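Local coordinates for microcompartments protein (Halothece sp. PCC 7418, PDB 5VGU), which forms hexamers, probably also mixed ones with CcmK3, that are thought to tile the protein shell of the beta-carboxysome, at residues Leu3-Phe14 and Ser40-Val51; Gly16-Thr27 and Met58-Ala68. All coordinates share one frame; numbering follows the deposited sequence.

In the fold
Contact 1 joins two neighbouring inner strands of the four-stranded antiparallel sheet, and its centre lies about 3 Å from the centre of the chain, whereas contact 2, whose centre is about 9 Å from the centre of the chain, pairs the two helices that pack on one face of this sheet. The centres of the two contacts are about 10 Å apart, and the segments alternate along the chain, each strand leading into one of the helices. They meet through the 16-27 helix: I45 CD1 packs 3.6 Å from A21 N, and I45 CG2 lies 3.6 Å from V17 CG2. The opposite face of the sheet carries E10 and R42. Both contacts also reach neighbouring copies of the protein.

Contact 1 (Leu3-Phe14 and Ser40-Val51); sequences LDAVGSLETKGF and SARFTIIIRGDV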
loop_
_atom_site.group_PDB
_atom_site.type_symbol
_atom_site.label_atom_id
_atom_site.label_comp_id
_atom_site.label_asym_id
_atom_site.label_seq_id
_atom_site.Cartn_x
_atom_site.Cartn_y
_atom_site.Cartn_z
ATOM N N LEU A 3 31.374 2.064 -6.413
ATOM C CA LEU A 3 31.322 3.483 -6.737
ATOM C C LEU A 3 30.769 3.750 -8.135
ATOM O O LEU A 3 30.750 4.910 -8.571
ATOM C CB LEU A 3 32.705 4.129 -6.570
ATOM C CG LEU A 3 33.221 4.180 -5.117
ATOM C CD1 LEU A 3 34.636 4.764 -5.050
ATOM C CD2 LEU A 3 32.285 4.925 -4.153
ATOM N N ASP A 4 30.306 2.706 -8.837
ATOM C CA ASP A 4 29.643 2.890 -10.122
ATOM C C ASP A 4 28.496 3.879 -9.990
ATOM O O ASP A 4 27.814 3.943 -8.957
ATOM C CB ASP A 4 29.072 1.560 -10.650
ATOM C CG ASP A 4 30.130 0.633 -11.211
ATOM O OD1 ASP A 4 31.321 0.997 -11.221
ATOM O OD2 ASP A 4 29.760 -0.471 -11.638
ATOM N N ALA A 5 28.238 4.604 -11.075
ATOM C CA ALA A 5 27.106 5.515 -11.123
ATOM C C ALA A 5 25.801 4.763 -10.925
ATOM O O ALA A 5 25.704 3.549 -11.155
ATOM C CB ALA A 5 27.045 6.254 -12.447
ATOM N N VAL A 6 24.789 5.504 -10.499
ATOM C CA VAL A 6 23.443 4.961 -10.373
ATOM C C VAL A 6 22.495 5.806 -11.220
ATOM O O VAL A 6 22.584 7.039 -11.256
ATOM C CB VAL A 6 23.005 4.849 -8.884
ATOM C CG1 VAL A 6 23.124 6.095 -8.148
ATOM C CG2 VAL A 6 21.552 4.340 -8.769
ATOM N N GLY A 7 21.627 5.120 -11.938
ATOM C CA GLY A 7 20.517 5.756 -12.630
ATOM C C GLY A 7 19.205 5.240 -12.070
ATOM O O GLY A 7 19.062 4.040 -11.815
ATOM N N SER A 8 18.245 6.143 -11.924
ATOM C CA SER A 8 16.937 5.754 -11.440
ATOM C C SER A 8 15.884 6.447 -12.279
ATOM O O SER A 8 15.976 7.653 -12.527
ATOM C CB SER A 8 16.765 6.114 -9.947
ATOM O OG SER A 8 15.484 5.695 -9.484
ATOM N N LEU A 9 14.879 5.683 -12.672
ATOM C CA LEU A 9 13.799 6.155 -13.522
ATOM C C LEU A 9 12.491 5.590 -12.991
ATOM O O LEU A 9 12.417 4.410 -12.640
ATOM C CB LEU A 9 14.060 5.730 -14.978
ATOM C CG LEU A 9 13.028 6.082 -16.041
ATOM C CD1 LEU A 9 13.725 6.252 -17.371
ATOM C CD2 LEU A 9 11.962 5.002 -16.138
ATOM N N GLU A 10 11.450 6.420 -12.981
ATOM C CA GLU A 10 10.169 6.043 -12.409
ATOM C C GLU A 10 9.057 6.389 -13.388
ATOM O O GLU A 10 9.011 7.512 -13.904
ATOM C CB GLU A 10 9.977 6.760 -11.052
ATOM C CG GLU A 10 8.750 6.402 -10.255
ATOM C CD GLU A 10 8.790 7.005 -8.852
ATOM O OE1 GLU A 10 9.817 6.828 -8.163
ATOM O OE2 GLU A 10 7.786 7.638 -8.451
ATOM N N THR A 11 8.167 5.419 -13.647
ATOM C CA THR A 11 7.059 5.591 -14.580
ATOM C C THR A 11 5.720 5.428 -13.875
ATOM O O THR A 11 5.607 4.798 -12.823
ATOM C CB THR A 11 7.113 4.576 -15.733
ATOM O OG1 THR A 11 6.964 3.239 -15.225
ATOM C CG2 THR A 11 8.428 4.661 -16.500
ATOM N N LYS A 12 4.687 5.978 -14.500
ATOM C CA LYS A 12 3.320 5.606 -14.179
ATOM C C LYS A 12 2.998 4.337 -14.960
ATOM O O LYS A 12 3.021 4.344 -16.196
ATOM C CB LYS A 12 2.359 6.737 -14.540
ATOM C CG LYS A 12 0.919 6.527 -14.056
ATOM C CD LYS A 12 0.809 6.671 -12.545
ATOM C CE LYS A 12 -0.624 6.935 -12.126
ATOM N NZ LYS A 12 -0.691 7.438 -10.720
ATOM N N GLY A 13 2.720 3.254 -14.242
ATOM C CA GLY A 13 2.407 1.970 -14.853
ATOM C C GLY A 13 3.638 1.101 -15.017
ATOM O O GLY A 13 4.756 1.578 -15.224
ATOM N N PHE A 14 3.415 -0.216 -14.941
ATOM C CA PHE A 14 4.496 -1.180 -15.031
ATOM C C PHE A 14 4.997 -1.329 -16.468
ATOM O O PHE A 14 6.214 -1.401 -16.684
ATOM C CB PHE A 14 4.039 -2.526 -14.456
ATOM C CG PHE A 14 5.081 -3.598 -14.554
ATOM C CD1 PHE A 14 6.100 -3.689 -13.624
ATOM C CD2 PHE A 14 5.080 -4.476 -15.631
ATOM C CE1 PHE A 14 7.089 -4.670 -13.752
ATOM C CE2 PHE A 14 6.050 -5.453 -15.751
ATOM C CZ PHE A 14 7.049 -5.551 -14.815
ATOM N N SER A 40 0.733 4.029 -5.906
ATOM C CA SER A 40 -0.015 4.823 -6.884
ATOM C C SER A 40 0.313 4.418 -8.319
ATOM O O SER A 40 0.356 5.255 -9.223
ATOM C CB SER A 40 0.234 6.313 -6.675
ATOM O OG SER A 40 -0.321 6.701 -5.436
ATOM N N ALA A 41 0.530 3.120 -8.521
ATOM C CA ALA A 41 0.859 2.527 -9.812
ATOM C C ALA A 41 2.129 3.109 -10.408
ATOM O O ALA A 41 2.317 3.058 -11.624
ATOM C CB ALA A 41 -0.299 2.652 -10.815
ATOM N N ARG A 42 3.018 3.652 -9.580
ATOM C CA ARG A 42 4.331 4.085 -10.042
ATOM C C ARG A 42 5.376 3.021 -9.701
ATOM O O ARG A 42 5.285 2.335 -8.671
ATOM C CB ARG A 42 4.676 5.451 -9.452
ATOM C CG ARG A 42 3.897 6.539 -10.199
ATOM C CD ARG A 42 3.909 7.883 -9.530
ATOM N NE ARG A 42 5.255 8.401 -9.311
ATOM C CZ ARG A 42 5.548 9.693 -9.285
ATOM N NH1 ARG A 42 4.603 10.604 -9.494
ATOM N NH2 ARG A 42 6.783 10.082 -9.062
ATOM N N PHE A 43 6.329 2.846 -10.618
ATOM C CA PHE A 43 7.362 1.826 -10.527
ATOM C C PHE A 43 8.704 2.495 -10.792
ATOM O O PHE A 43 8.824 3.320 -11.703
ATOM C CB PHE A 43 7.133 0.699 -11.522
ATOM C CG PHE A 43 5.893 -0.119 -11.239
ATOM C CD1 PHE A 43 4.657 0.303 -11.666
ATOM C CD2 PHE A 43 5.986 -1.291 -10.523
ATOM C CE1 PHE A 43 3.522 -0.430 -11.394
ATOM C CE2 PHE A 43 4.845 -2.053 -10.265
ATOM C CZ PHE A 43 3.622 -1.614 -10.698
ATOM N N THR A 44 9.694 2.159 -9.973
ATOM C CA THR A 44 11.042 2.704 -10.065
ATOM C C THR A 44 11.999 1.598 -10.480
ATOM O O THR A 44 11.951 0.500 -9.924
ATOM C CB THR A 44 11.513 3.284 -8.711
ATOM O OG1 THR A 44 10.474 4.055 -8.103
ATOM C CG2 THR A 44 12.746 4.134 -8.864
ATOM N N ILE A 45 12.908 1.886 -11.409
ATOM C CA ILE A 45 13.975 0.944 -11.718
ATOM C C ILE A 45 15.312 1.625 -11.451
ATOM O O ILE A 45 15.429 2.850 -11.532
ATOM C CB ILE A 45 13.913 0.402 -13.159
ATOM C CG1 ILE A 45 13.719 1.543 -14.182
ATOM C CG2 ILE A 45 12.807 -0.662 -13.267
ATOM C CD1 ILE A 45 13.813 1.089 -15.617
ATOM N N ILE A 46 16.323 0.808 -11.150
ATOM C CA ILE A 46 17.651 1.272 -10.755
ATOM C C ILE A 46 18.682 0.522 -11.587
ATOM O O ILE A 46 18.706 -0.716 -11.604
ATOM C CB ILE A 46 17.923 1.063 -9.254
ATOM C CG1 ILE A 46 16.879 1.812 -8.404
ATOM C CG2 ILE A 46 19.315 1.542 -8.897
ATOM C CD1 ILE A 46 15.717 0.961 -8.025
ATOM N N ILE A 47 19.572 1.266 -12.228
ATOM C CA ILE A 47 20.667 0.669 -12.974
ATOM C C ILE A 47 21.975 1.162 -12.367
ATOM O O ILE A 47 22.030 2.224 -11.750
ATOM C CB ILE A 47 20.640 0.982 -14.490
ATOM C CG1 ILE A 47 20.607 2.494 -14.733
ATOM C CG2 ILE A 47 19.465 0.315 -15.157
ATOM C CD1 ILE A 47 20.836 2.895 -16.182
ATOM N N ARG A 48 23.028 0.368 -12.559
ATOM C CA ARG A 48 24.382 0.729 -12.167
ATOM C C ARG A 48 25.329 0.505 -13.332
ATOM O O ARG A 48 25.140 -0.406 -14.148
ATOM C CB ARG A 48 24.875 -0.096 -10.986
ATOM C CG ARG A 48 23.994 0.010 -9.726
ATOM C CD ARG A 48 24.008 1.422 -9.099
ATOM N NE ARG A 48 25.332 1.800 -8.636
ATOM C CZ ARG A 48 25.871 1.482 -7.466
ATOM N NH1 ARG A 48 25.210 0.762 -6.570
ATOM N NH2 ARG A 48 27.110 1.875 -7.196
ATOM N N GLY A 49 26.373 1.320 -13.358
ATOM C CA GLY A 49 27.430 1.179 -14.336
ATOM C C GLY A 49 28.313 2.410 -14.340
ATOM O O GLY A 49 28.159 3.331 -13.522
ATOM N N ASP A 50 29.268 2.406 -15.270
ATOM C CA ASP A 50 30.081 3.602 -15.478
ATOM C C ASP A 50 29.191 4.789 -15.830
ATOM O O ASP A 50 28.168 4.639 -16.498
ATOM C CB ASP A 50 31.126 3.377 -16.581
ATOM C CG ASP A 50 32.227 2.410 -16.164
ATOM O OD1 ASP A 50 32.422 2.190 -14.946
ATOM O OD2 ASP A 50 32.909 1.871 -17.068
ATOM N N VAL A 51 29.577 5.983 -15.355
ATOM C CA VAL A 51 28.733 7.163 -15.540
ATOM C C VAL A 51 28.372 7.397 -17.004
ATOM O O VAL A 51 27.215 7.701 -17.324
ATOM C CB VAL A 51 29.383 8.407 -14.894
ATOM C CG1 VAL A 51 30.456 9.013 -15.736
ATOM C CG2 VAL A 51 28.320 9.470 -14.732
HETATM O O HOH W 1 32.461 3.185 -12.588
#
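Strands 5-12 and 42-49 form an antiparallel ladder at the heart of the BMC domain, with G7 and I47 hydrogen-bonded to each other in both directions. I47 N meets G7 O at 2.9 Å. G7 suits its place opposite the branched I47, since a CB would come tight against I47 CG1. Near the start of the ladder R48 curls back on itself and brings NE to A5 O at 3.1 Å from above the carbonyl plane, while G49 N reaches the same oxygen from the opposite face; R48 NH2 hydrogen-bonds to D4 O. D4 and D50 share a bridging water, and D4 OD2 is hydrogen-bonded to Y94 OH.

In this four-stranded sheet of the BMC fold, L9 and I45 face the helix 14-27, and the other face carries a polar cluster. E10, with CG anti to the backbone N (chi1 -175°), extends its carboxylate to R42, whose NE and NH2 both grip OE2, at 2.8 and 2.7 Å. NE uses the anti lone pair of OE2, and NH2 comes from above the carboxylate plane. E10 OE1 accepts from T44 OG1 at 2.9 Å and also from F14 N of a neighbouring subunit. With an alanine here, the R42 guanidinium would probably lose its carboxylate mate and T44 OG1 its acceptor, both at a subunit boundary.

At the edge of the ladder K12 NZ hydrogen-bonds to S40 O at 2.8 Å. Beyond it, G13 adopts a positive phi at which a CB would jam against the preceding carbonyl oxygen, and its N hydrogen-bonds to A41 O. F14 then turns its ring edge toward the F43 face in an edge-to-face stack, centroids 5.4 Å apart and planes at 78°, with F14 CB also over that face.

Contact 2 (Gly16-Thr27 and Met58-Ala68); sequences GVLAAADAMVKT and MDAGIHAVDKA
Helices 16-27 and 58-65 run roughly antiparallel, their axes at 149° and only 7.4 Å apart at the closest point; the CA atoms of A20 and G61 come within 4.0 Å of each other. No hydrogen bond links them; so close an approach rests on residues with little or no side chain. A CB on G61 would clash with M24 CG, so glycine suits this place. G61 O touches A20 CB at 3.5 Å. Alanine methyls fill the rest of the seam: A23 CB presses against A64 CB at 3.5 Å and also sits beside A60 O, while A64 CB turns to A19 O. Toward the start of the first helix G16 brings bare backbone close to A68 CB, and V65 CG2 packs alongside A20 CB at 3.9 Å.

These are the two helices that lie on one face of the BMC sheet, and the methionines lie between the helices and the strands. M24, extended beyond CG, lies side by side with M58, their CE methyls at 3.5 Å, tighter than usual for two carbons. M24 also covers L9, I45 and I47 of the sheet, and M58 packs on W76 and I78; a long, flexible thioether can follow the uneven surface of helix and sheet.

At the far end T27 OG1, held between backbone N and carbonyl carbon (chi1 67°), bends back to A23 O at 3.0 Å, satisfying the hydroxyl within its own helix while it rests against A60 CB. The outer side of this helix meets a neighbouring subunit, where D22 OD1 hydrogen-bonds to H83 N and K26 NZ to R81 O of that subunit.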
loop_
_atom_site.group_PDB
_atom_site.type_symbol
_atom_site.label_atom_id
_atom_site.label_comp_id
_atom_site.label_asym_id
_atom_site.label_seq_id
_atom_site.Cartn_x
_atom_site.Cartn_y
_atom_site.Cartn_z
ATOM N N GLY A 16 5.500 0.758 -18.806
ATOM C CA GLY A 16 6.509 1.761 -19.112
ATOM C C GLY A 16 7.865 1.429 -18.523
ATOM O O GLY A 16 8.899 1.678 -19.144
ATOM N N VAL A 17 7.888 0.890 -17.299
ATOM C CA VAL A 17 9.164 0.580 -16.653
ATOM C C VAL A 17 9.795 -0.652 -17.287
ATOM O O VAL A 17 11.029 -0.756 -17.380
ATOM C CB VAL A 17 8.935 0.441 -15.122
ATOM C CG1 VAL A 17 8.902 -1.017 -14.648
ATOM C CG2 VAL A 17 9.955 1.252 -14.363
ATOM N N LEU A 18 8.970 -1.586 -17.762
ATOM C CA LEU A 18 9.479 -2.734 -18.506
ATOM C C LEU A 18 10.150 -2.277 -19.801
ATOM O O LEU A 18 11.277 -2.686 -20.116
ATOM C CB LEU A 18 8.331 -3.708 -18.792
ATOM C CG LEU A 18 8.564 -4.884 -19.741
ATOM C CD1 LEU A 18 9.704 -5.755 -19.247
ATOM C CD2 LEU A 18 7.302 -5.750 -19.903
ATOM N N ALA A 19 9.485 -1.386 -20.538
ATOM C CA ALA A 19 10.064 -0.832 -21.762
ATOM C C ALA A 19 11.372 -0.099 -21.487
ATOM O O ALA A 19 12.358 -0.262 -22.223
ATOM C CB ALA A 19 9.060 0.100 -22.433
ATOM N N ALA A 20 11.395 0.752 -20.450
ATOM C CA ALA A 20 12.598 1.519 -20.151
ATOM C C ALA A 20 13.751 0.611 -19.733
ATOM O O ALA A 20 14.894 0.816 -20.156
ATOM C CB ALA A 20 12.318 2.561 -19.054
ATOM N N ALA A 21 13.474 -0.384 -18.879
ATOM C CA ALA A 21 14.533 -1.270 -18.398
ATOM C C ALA A 21 15.190 -2.013 -19.548
ATOM O O ALA A 21 16.418 -2.138 -19.603
ATOM C CB ALA A 21 13.966 -2.278 -17.390
ATOM N N ASP A 22 14.380 -2.535 -20.466
ATOM C CA ASP A 22 14.926 -3.284 -21.591
ATOM C C ASP A 22 15.786 -2.388 -22.481
ATOM O O ASP A 22 16.874 -2.786 -22.908
ATOM C CB ASP A 22 13.792 -3.923 -22.378
ATOM C CG ASP A 22 14.280 -4.933 -23.379
ATOM O OD1 ASP A 22 14.841 -5.981 -22.977
ATOM O OD2 ASP A 22 14.114 -4.640 -24.577
ATOM N N ALA A 23 15.330 -1.168 -22.756
ATOM C CA ALA A 23 16.136 -0.256 -23.569
ATOM C C ALA A 23 17.446 0.092 -22.881
ATOM O O ALA A 23 18.499 0.164 -23.526
ATOM C CB ALA A 23 15.337 1.005 -23.890
ATOM N N MET A 24 17.407 0.297 -21.565
ATOM C CA MET A 24 18.608 0.693 -20.835
ATOM C C MET A 24 19.696 -0.353 -20.959
ATOM O O MET A 24 20.836 -0.039 -21.341
ATOM C CB MET A 24 18.263 0.925 -19.360
ATOM C CG MET A 24 17.550 2.206 -19.074
ATOM S SD MET A 24 16.922 2.193 -17.377
ATOM C CE MET A 24 16.732 3.938 -17.059
ATOM N N VAL A 25 19.368 -1.612 -20.652
ATOM C CA VAL A 25 20.401 -2.640 -20.616
ATOM C C VAL A 25 20.799 -3.078 -22.019
ATOM O O VAL A 25 21.889 -3.635 -22.204
ATOM C CB VAL A 25 19.972 -3.865 -19.791
ATOM C CG1 VAL A 25 19.805 -3.463 -18.327
ATOM C CG2 VAL A 25 18.693 -4.513 -20.345
ATOM N N LYS A 26 19.972 -2.801 -23.023
ATOM C CA LYS A 26 20.373 -3.099 -24.389
ATOM C C LYS A 26 21.250 -2.011 -25.000
ATOM O O LYS A 26 21.928 -2.283 -25.997
ATOM C CB LYS A 26 19.138 -3.318 -25.263
ATOM C CG LYS A 26 18.510 -4.682 -25.070
ATOM C CD LYS A 26 17.242 -4.797 -25.841
ATOM C CE LYS A 26 16.701 -6.221 -25.762
ATOM N NZ LYS A 26 15.328 -6.277 -26.323
ATOM N N THR A 27 21.249 -0.790 -24.458
ATOM C CA THR A 27 21.989 0.306 -25.079
ATOM C C THR A 27 23.232 0.725 -24.321
ATOM O O THR A 27 24.208 1.129 -24.955
ATOM C CB THR A 27 21.111 1.552 -25.267
ATOM O OG1 THR A 27 20.762 2.104 -23.999
ATOM C CG2 THR A 27 19.847 1.225 -26.036
ATOM N N MET A 58 20.248 5.789 -19.789
ATOM C CA MET A 58 19.121 6.590 -19.324
ATOM C C MET A 58 18.403 7.267 -20.492
ATOM O O MET A 58 17.172 7.320 -20.526
ATOM C CB MET A 58 19.609 7.633 -18.310
ATOM C CG MET A 58 18.520 8.507 -17.715
ATOM S SD MET A 58 17.318 7.573 -16.729
ATOM C CE MET A 58 18.405 6.647 -15.631
ATOM N N ASP A 59 19.155 7.815 -21.446
ATOM C CA ASP A 59 18.519 8.435 -22.608
ATOM C C ASP A 59 17.660 7.428 -23.358
ATOM O O ASP A 59 16.537 7.736 -23.759
ATOM C CB ASP A 59 19.566 9.050 -23.551
ATOM C CG ASP A 59 20.188 10.306 -22.997
ATOM O OD1 ASP A 59 19.591 10.934 -22.091
ATOM O OD2 ASP A 59 21.263 10.693 -23.501
ATOM N N ALA A 60 18.178 6.220 -23.565
ATOM C CA ALA A 60 17.404 5.196 -24.252
ATOM C C ALA A 60 16.163 4.813 -23.448
ATOM O O ALA A 60 15.086 4.589 -24.019
ATOM C CB ALA A 60 18.280 3.972 -24.509
ATOM N N GLY A 61 16.303 4.714 -22.123
ATOM C CA GLY A 61 15.161 4.382 -21.284
ATOM C C GLY A 61 14.079 5.446 -21.319
ATOM O O GLY A 61 12.886 5.138 -21.384
ATOM N N ILE A 62 14.478 6.711 -21.267
ATOM C CA ILE A 62 13.520 7.812 -21.343
ATOM C C ILE A 62 12.736 7.740 -22.646
ATOM O O ILE A 62 11.508 7.874 -22.671
ATOM C CB ILE A 62 14.257 9.159 -21.184
ATOM C CG1 ILE A 62 14.702 9.352 -19.729
ATOM C CG2 ILE A 62 13.402 10.333 -21.676
ATOM C CD1 ILE A 62 15.675 10.467 -19.547
ATOM N N HIS A 63 13.440 7.533 -23.758
ATOM C CA HIS A 63 12.754 7.451 -25.040
ATOM C C HIS A 63 11.884 6.209 -25.146
ATOM O O HIS A 63 10.836 6.257 -25.791
ATOM C CB HIS A 63 13.782 7.534 -26.163
ATOM C CG HIS A 63 14.318 8.922 -26.337
ATOM N ND1 HIS A 63 15.290 9.450 -25.513
ATOM C CD2 HIS A 63 13.972 9.912 -27.193
ATOM C CE1 HIS A 63 15.538 10.697 -25.871
ATOM N NE2 HIS A 63 14.755 11.000 -26.891
ATOM N N ALA A 64 12.264 5.106 -24.490
ATOM C CA ALA A 64 11.466 3.889 -24.582
ATOM C C ALA A 64 10.138 4.018 -23.853
ATOM O O ALA A 64 9.182 3.305 -24.190
ATOM C CB ALA A 64 12.225 2.689 -24.023
ATOM N N VAL A 65 10.048 4.889 -22.840
ATOM C CA VAL A 65 8.787 4.991 -22.113
ATOM C C VAL A 65 7.651 5.367 -23.065
ATOM O O VAL A 65 6.522 4.885 -22.923
ATOM C CB VAL A 65 8.894 5.985 -20.942
ATOM C CG1 VAL A 65 7.539 6.169 -20.311
ATOM C CG2 VAL A 65 9.901 5.494 -19.886
ATOM N N ASP A 66 7.925 6.236 -24.042
ATOM C CA ASP A 66 6.892 6.657 -24.992
ATOM C C ASP A 66 6.430 5.529 -25.905
ATOM O O ASP A 66 5.376 5.651 -26.537
ATOM C CB ASP A 66 7.392 7.824 -25.834
ATOM C CG ASP A 66 7.899 8.964 -24.989
ATOM O OD1 ASP A 66 7.227 9.315 -23.993
ATOM O OD2 ASP A 66 8.968 9.512 -25.319
ATOM N N LYS A 67 7.194 4.446 -26.014
ATOM C CA LYS A 67 6.763 3.305 -26.803
ATOM C C LYS A 67 5.732 2.445 -26.082
ATOM O O LYS A 67 5.132 1.571 -26.718
ATOM C CB LYS A 67 7.975 2.457 -27.197
ATOM C CG LYS A 67 9.098 3.262 -27.883
ATOM C CD LYS A 67 8.592 4.097 -29.065
ATOM C CE LYS A 67 9.732 4.828 -29.777
ATOM N NZ LYS A 67 10.732 3.892 -30.378
ATOM N N ALA A 68 5.509 2.651 -24.778
ATOM C CA ALA A 68 4.482 1.913 -24.053
ATOM C C ALA A 68 3.217 2.761 -24.043
ATOM O O ALA A 68 3.208 3.861 -23.472
ATOM C CB ALA A 68 4.925 1.589 -22.623
#